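Long-range contacts in galectin (Ovis aries, PDB 6N44), which probably binds carbohydrate, as other galectins do, and accommodates beta-D-galactose in a site on one sheet of its beta sandwich: residues Cys19-Ile24 with Glu91-Val96; Ala26-Pro31 with Phe84-Pro89; Pro36-Asp41 with Gly129-Thr134; Gln77-Glu82 with Pro109-Ala114. All blocks are in the same frame, centred on the assembly; numbering follows the deposited sequence.

In the fold
Contact 1 is the buried one, a strand pairing within the five-stranded sheet of the galectin sandwich, with regular backbone bonds, core side chains on one face and the second subunit on the other. Contacts 2, 3 and 4 are partly buried. Contact 2 sets the end of strand 19-28 against the loop connecting the two sheets, and a water and proline packing replace pairing. Contact 3 joins strand 37-43 to the turn between strands 124-129 and 131-138, where the chain passes between the sheets, through an aspartate. Contact 4 bridges strands 72-80 and 108-114, an outermost strand of each sheet, by side chains. Contacts 1 and 3 touch in the core, where Ile-24 meets Leu-133 and Val-40.

Contact 1 of 4, residues Cys19-Ile24 with Glu91-Val96; sequences CYMVKI and ELQFLV
Lys-23 lays its aliphatic chain across the carboxylate end of Glu-91, its CD 3.7 Å from Glu-91 CD. The lysine is extended as far as CD and then bends, chi3 -56° carrying CE round. Its ammonium stops short of a direct salt bridge, NZ lying 4.1 Å from Glu-91 OE1, and two waters close the gap: each accepts from NZ, and one donates to OE1, the other to OE2. Gln-93 lies alongside Lys-23, pointing the same way, and its NE2 makes a weak hydrogen bond to Met-21 SD at 3.4 Å. The stronger partner of that amide is Cys-19 O of the second subunit.

Beneath these side chains the two segments run antiparallel, their axes at 167°. Three hydrogen-bonded pairs, Tyr-20 with Val-96, Val-22 with Phe-94 and Ile-24 with Leu-92, carry two bonds each. The shortest is Val-96 N to Tyr-20 O at 2.7 Å. The longest is Tyr-20 N to Val-96 O at 3.2 Å. Their side chains share the face turned into the sandwich. There Ile-24 CD1 reaches the edge of the Phe-94 ring, in its plane, 4.0 Å from Phe-94 CE1, while the side chains of Tyr-20 and Val-96 lie side by side.

Strands 19-28 and 90-97 are inner neighbours of the five-stranded sheet, flanked by 131-138 and 100-105. The face carrying Val-22, Ile-24 and Phe-94 is covered by strand 37-43 of the other sheet, and Phe-42 of that strand and Phe-56 of strand 52-59 stand edge-to-face to the Phe-94 ring; on the reverse face Met-21 and Leu-95 pack against their own counterparts in the second subunit.

Contact 2 of 4, residues Ala26-Pro31 with Phe84-Pro89; sequences ANLLSP and FVPGQP
Leu-28 projects toward the loop 84-89 and crosses the side chain of Phe-84 at about a right angle, its CD1 resting 4.1 Å from Phe-84 CB. The same Leu-28 methyl lies 4.1 Å from Pro-86 CG, so one branch of the leucine fills the angle between the phenylalanine stem and the proline ring, which it meets obliquely.

The peptide bond between Pro-86 and Gly-87 is cis, and Gln-88 N bonds back to Val-85 O at 2.7 Å, closing a beta turn over 85-88 with this non-proline cis peptide at its centre. The turn belongs to the connection between strand 72-80 of one sheet of the sandwich and strand 90-97 of the other. A water takes the place of direct pairing here, sitting between the two backbones, 2.7 Å from Leu-28 N and 2.8 Å from Gln-88 O. Asn-27 also points toward the loop, with its side-chain amide against the Gly-87 peptide and beside the Pro-89 ring. Pro-89 CA makes a CA-H...O contact of 3.4 Å with Ala-26 O. Phe-90 packs on both Ala-26 and Leu-28 and stands edge-to-face to Phe-84.

Contact 3 of 4, residues Pro36-Asp41 with Gly129-Thr134; sequences PELQVD and GDIVLT
An inverse gamma turn centred on Asp-130 links strands 124-129 and 131-138, and so passes the chain from one sheet of the sandwich to the other; it is held here against the start of strand 37-43. Asp-130 grips Glu-37 twice. Its backbone N donates to Glu-37 O at 2.8 Å, lying in the carbonyl plane, and its OD2 accepts from Glu-37 N at 2.8 Å through the anti lone pair, with an N-H...O angle of 159°. Asp-130 OD2 also comes within 3.7 Å of Glu-37 CG. The two acidic side chains run side by side with their carboxylate planes nearly perpendicular, 87° apart, and the Glu-37 carboxylate bonds through OE1 to Trp-57 NE1.

Pro-36 packs against the turn, its CB 3.6 Å from Asp-130 CB. Gly-129 pairs with Leu-38 as a non-hydrogen-bonded antiparallel bridge, and Gly-129 CA lies 3.2 Å from Glu-37 O in a CA-H...O contact. Deeper in, Leu-38 CD1 meets Ile-131 CD1 at 4.1 Å.

Strand 52-59 flanks 37-43 on one side, 124-129 on the other; Leu-28 of strand 19-28 packs on both Pro-36 and Ile-131.

Contact 4 of 4, residues Gln77-Glu82 with Pro109-Ala114; sequences QKLHTE and PICQFA
Gln-77 supplies the polar link, reaching from its strand to the backbone of Gln-112: Gln-77 NE2 donates to Gln-112 O at 2.9 Å, nearly along the C=O axis, although the acceptor is tilted 19° out of the glutamine amide plane. CG is anti to the backbone N (chi1 -177°) and CD continues anti, an extended chain that spans strands whose axes lie 8.8 Å apart. A water donates to Gln-77 OE1 at 2.9 Å and accepts from Ala-114 N at 2.8 Å, adding a second polar bridge. Thr-81 OG1 bonds to Ala-83 N. The Gln-77 and Phe-113 side chains slide past each other in opposite directions, amide and ring planes 17° apart, Gln-77 OE1 3.6 Å from Phe-113 CD1.

Each strand is an outermost one of its sheet in the galectin sandwich, so side chains rather than strand pairing join them. Phe-113 also stacks on Phe-54, and its side chain is about 6 Å from that of Asn-66, a galactose-binding residue.

Apolar contacts come next. Leu-79 sends both methyls to Cys-111 CB, each at 4.0 Å, and CD1 also touches Ile-110 CG2. Ile-110 and Cys-111 form a classic beta bulge opposite Val-103. Thr-81 crosses Ile-110 at about a right angle.

Contact 1 of 4, residues Cys19-Ile24 with Glu91-Val96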
loop_
_atom_site.group_PDB
_atom_site.type_symbol
_atom_site.label_atom_id
_atom_site.label_comp_id
_atom_site.label_asym_id
_atom_site.label_seq_id
_atom_site.Cartn_x
_atom_site.Cartn_y
_atom_site.Cartn_z
ATOM N N CYS A 19 4.472 6.135 0.821
ATOM C CA CYS A 19 4.057 4.733 0.898
ATOM C C CYS A 19 2.566 4.746 1.223
ATOM O O CYS A 19 2.184 4.729 2.394
ATOM C CB CYS A 19 4.840 3.947 1.943
ATOM S SG CYS A 19 4.336 2.205 1.975
ATOM N N TYR A 20 1.744 4.784 0.174
ATOM C CA TYR A 20 0.313 5.051 0.287
ATOM C C TYR A 20 -0.450 4.196 -0.715
ATOM O O TYR A 20 -0.046 4.091 -1.875
ATOM C CB TYR A 20 0.032 6.538 0.032
ATOM C CG TYR A 20 -1.364 6.995 0.365
ATOM C CD1 TYR A 20 -1.642 7.603 1.594
ATOM C CD2 TYR A 20 -2.400 6.839 -0.542
ATOM C CE1 TYR A 20 -2.917 8.039 1.905
ATOM C CE2 TYR A 20 -3.691 7.271 -0.247
ATOM C CZ TYR A 20 -3.941 7.863 0.975
ATOM O OH TYR A 20 -5.203 8.310 1.257
ATOM N N MET A 21 -1.560 3.605 -0.281
ATOM C CA MET A 21 -2.329 2.703 -1.125
ATOM C C MET A 21 -3.783 3.132 -1.192
ATOM O O MET A 21 -4.384 3.468 -0.166
ATOM C CB MET A 21 -2.271 1.270 -0.634
ATOM C CG MET A 21 -3.032 0.321 -1.565
ATOM S SD MET A 21 -3.010 -1.352 -0.927
ATOM C CE MET A 21 -1.249 -1.574 -0.755
ATOM N N VAL A 22 -4.326 3.125 -2.410
ATOM C CA VAL A 22 -5.754 3.246 -2.681
ATOM C C VAL A 22 -6.216 1.922 -3.268
ATOM O O VAL A 22 -5.599 1.415 -4.215
ATOM C CB VAL A 22 -6.054 4.385 -3.673
ATOM C CG1 VAL A 22 -7.577 4.464 -3.955
ATOM C CG2 VAL A 22 -5.494 5.726 -3.175
ATOM N N LYS A 23 -7.294 1.365 -2.722
ATOM C CA LYS A 23 -7.878 0.138 -3.250
ATOM C C LYS A 23 -9.345 0.382 -3.565
ATOM O O LYS A 23 -10.138 0.648 -2.657
ATOM C CB LYS A 23 -7.752 -1.026 -2.273
ATOM C CG LYS A 23 -8.271 -2.323 -2.893
ATOM C CD LYS A 23 -8.297 -3.478 -1.925
ATOM C CE LYS A 23 -6.928 -3.723 -1.309
ATOM N NZ LYS A 23 -6.910 -5.045 -0.585
ATOM N N ILE A 24 -9.697 0.261 -4.841
ATOM C CA ILE A 24 -11.050 0.488 -5.348
ATOM C C ILE A 24 -11.616 -0.844 -5.810
ATOM O O ILE A 24 -10.956 -1.579 -6.554
ATOM C CB ILE A 24 -11.045 1.486 -6.519
ATOM C CG1 ILE A 24 -10.629 2.874 -6.034
ATOM C CG2 ILE A 24 -12.409 1.492 -7.243
ATOM C CD1 ILE A 24 -9.931 3.697 -7.103
ATOM N N GLU A 91 -10.679 -5.295 -8.913
ATOM C CA GLU A 91 -9.978 -4.569 -7.870
ATOM C C GLU A 91 -8.877 -3.734 -8.506
ATOM O O GLU A 91 -7.927 -4.280 -9.078
ATOM C CB GLU A 91 -9.389 -5.530 -6.843
ATOM C CG GLU A 91 -8.576 -4.826 -5.803
ATOM C CD GLU A 91 -7.983 -5.803 -4.805
ATOM O OE1 GLU A 91 -6.758 -5.733 -4.576
ATOM O OE2 GLU A 91 -8.747 -6.650 -4.281
ATOM N N LEU A 92 -8.999 -2.419 -8.395
ATOM C CA LEU A 92 -8.035 -1.477 -8.938
ATOM C C LEU A 92 -7.252 -0.868 -7.779
ATOM O O LEU A 92 -7.847 -0.293 -6.856
ATOM C CB LEU A 92 -8.749 -0.406 -9.760
ATOM C CG LEU A 92 -7.977 0.851 -10.158
ATOM C CD1 LEU A 92 -6.813 0.534 -11.114
ATOM C CD2 LEU A 92 -8.943 1.840 -10.786
ATOM N N GLN A 93 -5.925 -0.997 -7.825
ATOM C CA GLN A 93 -5.049 -0.471 -6.780
ATOM C C GLN A 93 -4.108 0.583 -7.336
ATOM O O GLN A 93 -3.466 0.361 -8.372
ATOM C CB GLN A 93 -4.201 -1.576 -6.148
ATOM C CG GLN A 93 -4.930 -2.495 -5.204
ATOM C CD GLN A 93 -4.018 -3.619 -4.763
ATOM O OE1 GLN A 93 -3.679 -4.504 -5.563
ATOM N NE2 GLN A 93 -3.562 -3.561 -3.504
ATOM N N PHE A 94 -3.974 1.694 -6.609
ATOM C CA PHE A 94 -2.930 2.676 -6.860
ATOM C C PHE A 94 -1.980 2.677 -5.680
ATOM O O PHE A 94 -2.402 2.823 -4.529
ATOM C CB PHE A 94 -3.495 4.093 -7.071
ATOM C CG PHE A 94 -4.396 4.217 -8.261
ATOM C CD1 PHE A 94 -5.756 3.965 -8.145
ATOM C CD2 PHE A 94 -3.888 4.582 -9.493
ATOM C CE1 PHE A 94 -6.612 4.079 -9.243
ATOM C CE2 PHE A 94 -4.728 4.701 -10.606
ATOM C CZ PHE A 94 -6.100 4.451 -10.477
ATOM N N LEU A 95 -0.703 2.524 -5.974
ATOM C CA LEU A 95 0.359 2.574 -4.984
ATOM C C LEU A 95 1.151 3.849 -5.211
ATOM O O LEU A 95 1.755 4.012 -6.273
ATOM C CB LEU A 95 1.253 1.342 -5.119
ATOM C CG LEU A 95 2.340 1.170 -4.069
ATOM C CD1 LEU A 95 1.744 1.166 -2.661
ATOM C CD2 LEU A 95 3.097 -0.132 -4.378
ATOM N N VAL A 96 1.133 4.755 -4.234
ATOM C CA VAL A 96 1.888 5.999 -4.336
ATOM C C VAL A 96 3.266 5.782 -3.708
ATOM O O VAL A 96 3.384 5.459 -2.520
ATOM C CB VAL A 96 1.147 7.173 -3.673
ATOM C CG1 VAL A 96 1.850 8.474 -3.980
ATOM C CG2 VAL A 96 -0.306 7.227 -4.150
HETATM O O HOH W 1 -9.137 -6.953 -1.371
HETATM O O HOH W 2 -5.869 -7.000 -2.540
#

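Contact 2 of 4, residues Ala26-Pro31 with Phe84-Pro89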
loop_
_atom_site.group_PDB
_atom_site.type_symbol
_atom_site.label_atom_id
_atom_site.label_comp_id
_atom_site.label_asym_id
_atom_site.label_seq_id
_atom_site.Cartn_x
_atom_site.Cartn_y
_atom_site.Cartn_z
ATOM N N ALA A 26 -14.948 -2.226 -7.870
ATOM C CA ALA A 26 -16.042 -1.723 -8.695
ATOM C C ALA A 26 -16.345 -2.714 -9.814
ATOM O O ALA A 26 -15.655 -3.723 -9.986
ATOM C CB ALA A 26 -15.703 -0.339 -9.270
ATOM N N ASN A 27 -17.384 -2.398 -10.592
ATOM C CA ASN A 27 -17.793 -3.204 -11.734
ATOM C C ASN A 27 -18.344 -2.278 -12.809
ATOM O O ASN A 27 -19.161 -1.403 -12.505
ATOM C CB ASN A 27 -18.858 -4.223 -11.325
ATOM C CG ASN A 27 -19.093 -5.278 -12.382
ATOM O OD1 ASN A 27 -18.638 -5.150 -13.530
ATOM N ND2 ASN A 27 -19.807 -6.336 -12.003
ATOM N N LEU A 28 -17.916 -2.480 -14.055
ATOM C CA LEU A 28 -18.392 -1.641 -15.151
ATOM C C LEU A 28 -19.833 -1.976 -15.514
ATOM O O LEU A 28 -20.221 -3.147 -15.582
ATOM C CB LEU A 28 -17.505 -1.805 -16.384
ATOM C CG LEU A 28 -16.039 -1.415 -16.238
ATOM C CD1 LEU A 28 -15.244 -2.095 -17.327
ATOM C CD2 LEU A 28 -15.882 0.097 -16.311
ATOM N N LEU A 29 -20.619 -0.929 -15.750
ATOM C CA LEU A 29 -22.001 -1.016 -16.201
ATOM C C LEU A 29 -22.063 -1.253 -17.712
ATOM O O LEU A 29 -21.052 -1.271 -18.422
ATOM C CB LEU A 29 -22.763 0.268 -15.853
ATOM C CG LEU A 29 -23.068 0.567 -14.379
ATOM C CD1 LEU A 29 -23.606 1.974 -14.167
ATOM C CD2 LEU A 29 -24.038 -0.451 -13.820
ATOM N N SER A 30 -23.289 -1.400 -18.215
ATOM C CA SER A 30 -23.576 -1.457 -19.646
ATOM C C SER A 30 -24.448 -0.260 -19.996
ATOM O O SER A 30 -25.663 -0.405 -20.191
ATOM C CB SER A 30 -24.280 -2.757 -20.018
ATOM O OG SER A 30 -23.478 -3.875 -19.701
ATOM N N PRO A 31 -23.875 0.935 -20.082
ATOM C CA PRO A 31 -24.698 2.112 -20.369
ATOM C C PRO A 31 -25.291 2.060 -21.772
ATOM O O PRO A 31 -24.713 1.491 -22.705
ATOM C CB PRO A 31 -23.716 3.279 -20.217
ATOM C CG PRO A 31 -22.396 2.686 -20.479
ATOM C CD PRO A 31 -22.454 1.284 -19.940
ATOM N N PHE A 84 -9.706 -5.032 -17.525
ATOM C CA PHE A 84 -11.070 -4.693 -17.101
ATOM C C PHE A 84 -12.071 -5.445 -17.965
ATOM O O PHE A 84 -12.374 -5.021 -19.076
ATOM C CB PHE A 84 -11.323 -3.195 -17.213
ATOM C CG PHE A 84 -10.403 -2.361 -16.410
ATOM C CD1 PHE A 84 -10.647 -2.149 -15.057
ATOM C CD2 PHE A 84 -9.299 -1.761 -17.002
ATOM C CE1 PHE A 84 -9.802 -1.347 -14.313
ATOM C CE2 PHE A 84 -8.457 -0.960 -16.272
ATOM C CZ PHE A 84 -8.700 -0.748 -14.917
ATOM N N VAL A 85 -12.606 -6.546 -17.450
ATOM C CA VAL A 85 -13.600 -7.340 -18.164
ATOM C C VAL A 85 -14.982 -6.886 -17.697
ATOM O O VAL A 85 -15.320 -7.096 -16.519
ATOM C CB VAL A 85 -13.409 -8.840 -17.918
ATOM C CG1 VAL A 85 -14.217 -9.641 -18.911
ATOM C CG2 VAL A 85 -11.930 -9.210 -17.968
ATOM N N PRO A 86 -15.808 -6.274 -18.564
ATOM C CA PRO A 86 -17.181 -6.049 -18.096
ATOM C C PRO A 86 -17.976 -7.351 -18.228
ATOM O O PRO A 86 -17.646 -8.146 -19.105
ATOM C CB PRO A 86 -17.711 -4.949 -19.039
ATOM C CG PRO A 86 -16.622 -4.764 -20.128
ATOM C CD PRO A 86 -15.640 -5.898 -19.978
ATOM N N GLY A 87 -18.933 -7.620 -17.349
ATOM C CA GLY A 87 -19.117 -6.874 -16.121
ATOM C C GLY A 87 -18.627 -7.733 -14.965
ATOM O O GLY A 87 -19.384 -8.030 -14.042
ATOM N N GLN A 88 -17.365 -8.166 -15.044
ATOM C CA GLN A 88 -16.718 -8.826 -13.919
ATOM C C GLN A 88 -16.285 -7.774 -12.909
ATOM O O GLN A 88 -15.719 -6.751 -13.301
ATOM C CB GLN A 88 -15.490 -9.618 -14.375
ATOM C CG GLN A 88 -15.789 -10.784 -15.293
ATOM C CD GLN A 88 -16.553 -11.884 -14.583
ATOM O OE1 GLN A 88 -16.061 -12.475 -13.617
ATOM N NE2 GLN A 88 -17.770 -12.161 -15.052
ATOM N N PRO A 89 -16.537 -7.976 -11.621
ATOM C CA PRO A 89 -15.997 -7.043 -10.627
ATOM C C PRO A 89 -14.478 -7.086 -10.641
ATOM O O PRO A 89 -13.868 -8.138 -10.853
ATOM C CB PRO A 89 -16.574 -7.557 -9.303
ATOM C CG PRO A 89 -17.822 -8.313 -9.718
ATOM C CD PRO A 89 -17.427 -8.977 -11.017
HETATM O O HOH W 3 -16.214 -4.462 -14.821
#

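Contact 3 of 4, residues Pro36-Asp41 with Gly129-Thr134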
loop_
_atom_site.group_PDB
_atom_site.type_symbol
_atom_site.label_atom_id
_atom_site.label_comp_id
_atom_site.label_asym_id
_atom_site.label_seq_id
_atom_site.Cartn_x
_atom_site.Cartn_y
_atom_site.Cartn_z
ATOM N N PRO A 36 -18.667 1.739 -21.328
ATOM C CA PRO A 36 -18.462 2.300 -19.980
ATOM C C PRO A 36 -17.054 2.865 -19.792
ATOM O O PRO A 36 -16.069 2.313 -20.281
ATOM C CB PRO A 36 -18.699 1.094 -19.069
ATOM C CG PRO A 36 -18.311 -0.106 -19.949
ATOM C CD PRO A 36 -18.854 0.278 -21.306
ATOM N N GLU A 37 -16.963 3.971 -19.059
ATOM C CA GLU A 37 -15.692 4.607 -18.738
ATOM C C GLU A 37 -15.435 4.528 -17.240
ATOM O O GLU A 37 -16.365 4.452 -16.435
ATOM C CB GLU A 37 -15.685 6.085 -19.155
ATOM C CG GLU A 37 -16.309 6.358 -20.499
ATOM C CD GLU A 37 -16.050 7.773 -21.022
ATOM O OE1 GLU A 37 -15.584 8.641 -20.244
ATOM O OE2 GLU A 37 -16.301 8.017 -22.230
ATOM N N LEU A 38 -14.162 4.564 -16.882
ATOM C CA LEU A 38 -13.711 4.650 -15.502
ATOM C C LEU A 38 -12.705 5.787 -15.406
ATOM O O LEU A 38 -11.828 5.918 -16.264
ATOM C CB LEU A 38 -13.075 3.312 -15.058
ATOM C CG LEU A 38 -12.230 3.322 -13.789
ATOM C CD1 LEU A 38 -13.081 3.716 -12.570
ATOM C CD2 LEU A 38 -11.596 1.953 -13.610
ATOM N N GLN A 39 -12.826 6.615 -14.370
ATOM C CA GLN A 39 -11.940 7.762 -14.232
ATOM C C GLN A 39 -11.582 7.988 -12.770
ATOM O O GLN A 39 -12.477 8.096 -11.927
ATOM C CB GLN A 39 -12.577 9.034 -14.805
ATOM C CG GLN A 39 -11.630 10.220 -14.720
ATOM C CD GLN A 39 -12.170 11.401 -15.470
ATOM O OE1 GLN A 39 -12.097 11.443 -16.695
ATOM N NE2 GLN A 39 -12.743 12.352 -14.749
ATOM N N VAL A 40 -10.285 8.060 -12.471
ATOM C CA VAL A 40 -9.804 8.297 -11.106
ATOM C C VAL A 40 -8.889 9.513 -11.115
ATOM O O VAL A 40 -7.870 9.528 -11.818
ATOM C CB VAL A 40 -9.063 7.085 -10.511
ATOM C CG1 VAL A 40 -8.594 7.405 -9.083
ATOM C CG2 VAL A 40 -9.948 5.839 -10.512
ATOM N N ASP A 41 -9.235 10.517 -10.314
ATOM C CA ASP A 41 -8.471 11.755 -10.228
ATOM C C ASP A 41 -7.815 11.835 -8.858
ATOM O O ASP A 41 -8.504 11.833 -7.829
ATOM C CB ASP A 41 -9.349 12.994 -10.451
ATOM C CG ASP A 41 -9.653 13.243 -11.927
ATOM O OD1 ASP A 41 -9.102 12.511 -12.775
ATOM O OD2 ASP A 41 -10.431 14.181 -12.244
ATOM N N GLY A 129 -17.449 7.176 -13.053
ATOM C CA GLY A 129 -17.555 6.530 -14.342
ATOM C C GLY A 129 -18.843 5.738 -14.456
ATOM O O GLY A 129 -19.743 5.819 -13.619
ATOM N N ASP A 130 -18.934 4.955 -15.525
ATOM C CA ASP A 130 -20.058 4.036 -15.703
ATOM C C ASP A 130 -19.804 2.763 -14.896
ATOM O O ASP A 130 -19.513 1.687 -15.424
ATOM C CB ASP A 130 -20.249 3.756 -17.185
ATOM C CG ASP A 130 -20.368 5.029 -17.975
ATOM O OD1 ASP A 130 -21.416 5.701 -17.825
ATOM O OD2 ASP A 130 -19.408 5.376 -18.700
ATOM N N ILE A 131 -19.920 2.903 -13.572
ATOM C CA ILE A 131 -19.515 1.843 -12.660
ATOM C C ILE A 131 -20.496 1.731 -11.503
ATOM O O ILE A 131 -21.154 2.703 -11.120
ATOM C CB ILE A 131 -18.080 2.083 -12.112
ATOM C CG1 ILE A 131 -18.003 3.414 -11.367
ATOM C CG2 ILE A 131 -17.045 2.062 -13.230
ATOM C CD1 ILE A 131 -16.669 3.638 -10.649
ATOM N N VAL A 132 -20.584 0.530 -10.943
ATOM C CA VAL A 132 -21.075 0.342 -9.585
ATOM C C VAL A 132 -19.852 0.245 -8.678
ATOM O O VAL A 132 -19.024 -0.665 -8.825
ATOM C CB VAL A 132 -21.977 -0.893 -9.457
ATOM C CG1 VAL A 132 -22.429 -1.061 -7.998
ATOM C CG2 VAL A 132 -23.200 -0.749 -10.366
ATOM N N LEU A 133 -19.725 1.207 -7.768
ATOM C CA LEU A 133 -18.571 1.324 -6.887
ATOM C C LEU A 133 -18.946 0.735 -5.532
ATOM O O LEU A 133 -19.889 1.212 -4.890
ATOM C CB LEU A 133 -18.161 2.789 -6.742
ATOM C CG LEU A 133 -17.009 3.103 -5.781
ATOM C CD1 LEU A 133 -15.694 2.556 -6.316
ATOM C CD2 LEU A 133 -16.909 4.602 -5.555
ATOM N N THR A 134 -18.234 -0.305 -5.106
ATOM C CA THR A 134 -18.605 -0.941 -3.846
ATOM C C THR A 134 -17.724 -0.539 -2.673
ATOM O O THR A 134 -18.233 -0.445 -1.554
ATOM C CB THR A 134 -18.623 -2.480 -3.971
ATOM O OG1 THR A 134 -17.326 -2.974 -4.321
ATOM C CG2 THR A 134 -19.615 -2.912 -5.024
#

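Contact 4 of 4, residues Gln77-Glu82 with Pro109-Ala114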
loop_
_atom_site.group_PDB
_atom_site.type_symbol
_atom_site.label_atom_id
_atom_site.label_comp_id
_atom_site.label_asym_id
_atom_site.label_seq_id
_atom_site.Cartn_x
_atom_site.Cartn_y
_atom_site.Cartn_z
ATOM N N GLN A 77 0.153 9.542 -21.413
ATOM C CA GLN A 77 0.724 8.202 -21.377
ATOM C C GLN A 77 -0.431 7.244 -21.647
ATOM O O GLN A 77 -1.368 7.157 -20.848
ATOM C CB GLN A 77 1.405 7.914 -20.036
ATOM C CG GLN A 77 2.082 6.538 -20.009
ATOM C CD GLN A 77 2.767 6.204 -18.680
ATOM O OE1 GLN A 77 3.101 7.090 -17.881
ATOM N NE2 GLN A 77 2.971 4.918 -18.445
ATOM N N LYS A 78 -0.382 6.540 -22.785
ATOM C CA LYS A 78 -1.514 5.752 -23.258
ATOM C C LYS A 78 -1.102 4.309 -23.505
ATOM O O LYS A 78 -0.038 4.060 -24.070
ATOM C CB LYS A 78 -2.099 6.344 -24.549
ATOM C CG LYS A 78 -3.021 5.382 -25.274
ATOM C CD LYS A 78 -3.435 5.892 -26.658
ATOM C CE LYS A 78 -4.407 7.055 -26.561
ATOM N NZ LYS A 78 -5.221 7.210 -27.809
ATOM N N LEU A 79 -1.954 3.355 -23.109
ATOM C CA LEU A 79 -1.639 1.948 -23.326
ATOM C C LEU A 79 -2.914 1.136 -23.492
ATOM O O LEU A 79 -4.024 1.610 -23.234
ATOM C CB LEU A 79 -0.803 1.364 -22.179
ATOM C CG LEU A 79 -1.527 1.315 -20.834
ATOM C CD1 LEU A 79 -1.136 0.072 -20.044
ATOM C CD2 LEU A 79 -1.201 2.569 -20.055
ATOM N N HIS A 80 -2.732 -0.110 -23.926
ATOM C CA HIS A 80 -3.802 -1.084 -24.064
ATOM C C HIS A 80 -3.723 -2.102 -22.935
ATOM O O HIS A 80 -2.632 -2.509 -22.529
ATOM C CB HIS A 80 -3.721 -1.825 -25.404
ATOM C CG HIS A 80 -3.839 -0.933 -26.599
ATOM N ND1 HIS A 80 -4.957 -0.915 -27.406
ATOM C CD2 HIS A 80 -2.978 -0.031 -27.129
ATOM C CE1 HIS A 80 -4.778 -0.042 -28.381
ATOM N NE2 HIS A 80 -3.585 0.508 -28.236
ATOM N N THR A 81 -4.881 -2.519 -22.435
ATOM C CA THR A 81 -4.922 -3.567 -21.433
ATOM C C THR A 81 -6.231 -4.320 -21.575
ATOM O O THR A 81 -7.242 -3.767 -22.015
ATOM C CB THR A 81 -4.775 -3.018 -20.002
ATOM O OG1 THR A 81 -4.884 -4.094 -19.067
ATOM C CG2 THR A 81 -5.861 -2.003 -19.701
ATOM N N GLU A 82 -6.194 -5.593 -21.203
ATOM C CA GLU A 82 -7.377 -6.432 -21.146
ATOM C C GLU A 82 -7.846 -6.659 -19.715
ATOM O O GLU A 82 -8.718 -7.504 -19.486
ATOM C CB GLU A 82 -7.094 -7.766 -21.836
ATOM C CG GLU A 82 -6.953 -7.629 -23.342
ATOM C CD GLU A 82 -8.228 -7.092 -23.994
ATOM O OE1 GLU A 82 -9.230 -7.843 -24.057
ATOM O OE2 GLU A 82 -8.236 -5.919 -24.436
ATOM N N PRO A 109 0.232 -6.058 -12.132
ATOM C CA PRO A 109 0.674 -4.700 -12.485
ATOM C C PRO A 109 0.285 -4.354 -13.916
ATOM O O PRO A 109 0.532 -5.123 -14.847
ATOM C CB PRO A 109 2.198 -4.769 -12.319
ATOM C CG PRO A 109 2.522 -6.191 -12.596
ATOM C CD PRO A 109 1.367 -6.995 -12.029
ATOM N N ILE A 110 -0.309 -3.180 -14.086
ATOM C CA ILE A 110 -0.771 -2.713 -15.383
ATOM C C ILE A 110 0.135 -1.628 -15.947
ATOM O O ILE A 110 0.457 -1.652 -17.137
ATOM C CB ILE A 110 -2.231 -2.214 -15.307
ATOM C CG1 ILE A 110 -3.145 -3.342 -14.838
ATOM C CG2 ILE A 110 -2.686 -1.703 -16.656
ATOM C CD1 ILE A 110 -2.882 -4.653 -15.512
ATOM N N CYS A 111 0.537 -0.660 -15.122
ATOM C CA CYS A 111 1.277 0.492 -15.622
ATOM C C CYS A 111 1.746 1.325 -14.437
ATOM O O CYS A 111 1.307 1.132 -13.301
ATOM C CB CYS A 111 0.427 1.344 -16.577
ATOM S SG CYS A 111 -1.185 1.892 -15.908
ATOM N N GLN A 112 2.653 2.253 -14.724
ATOM C CA GLN A 112 3.201 3.173 -13.740
ATOM C C GLN A 112 3.210 4.577 -14.327
ATOM O O GLN A 112 3.338 4.752 -15.540
ATOM C CB GLN A 112 4.626 2.773 -13.315
ATOM C CG GLN A 112 4.766 1.314 -12.822
ATOM C CD GLN A 112 4.774 0.280 -13.958
ATOM O OE1 GLN A 112 3.952 -0.641 -13.991
ATOM N NE2 GLN A 112 5.709 0.427 -14.885
ATOM N N PHE A 113 3.099 5.580 -13.452
ATOM C CA PHE A 113 3.027 6.987 -13.845
ATOM C C PHE A 113 3.998 7.781 -12.981
ATOM O O PHE A 113 3.746 7.972 -11.787
ATOM C CB PHE A 113 1.599 7.527 -13.685
ATOM C CG PHE A 113 1.393 8.907 -14.241
ATOM C CD1 PHE A 113 1.139 9.091 -15.595
ATOM C CD2 PHE A 113 1.434 10.028 -13.415
ATOM C CE1 PHE A 113 0.938 10.366 -16.125
ATOM C CE2 PHE A 113 1.230 11.309 -13.945
ATOM C CZ PHE A 113 0.980 11.468 -15.307
ATOM N N ALA A 114 5.091 8.250 -13.585
ATOM C CA ALA A 114 6.056 9.092 -12.884
ATOM C C ALA A 114 5.419 10.395 -12.408
ATOM O O ALA A 114 4.638 11.019 -13.126
ATOM C CB ALA A 114 7.236 9.400 -13.813
HETATM O O HOH W 4 5.431 7.481 -16.250
#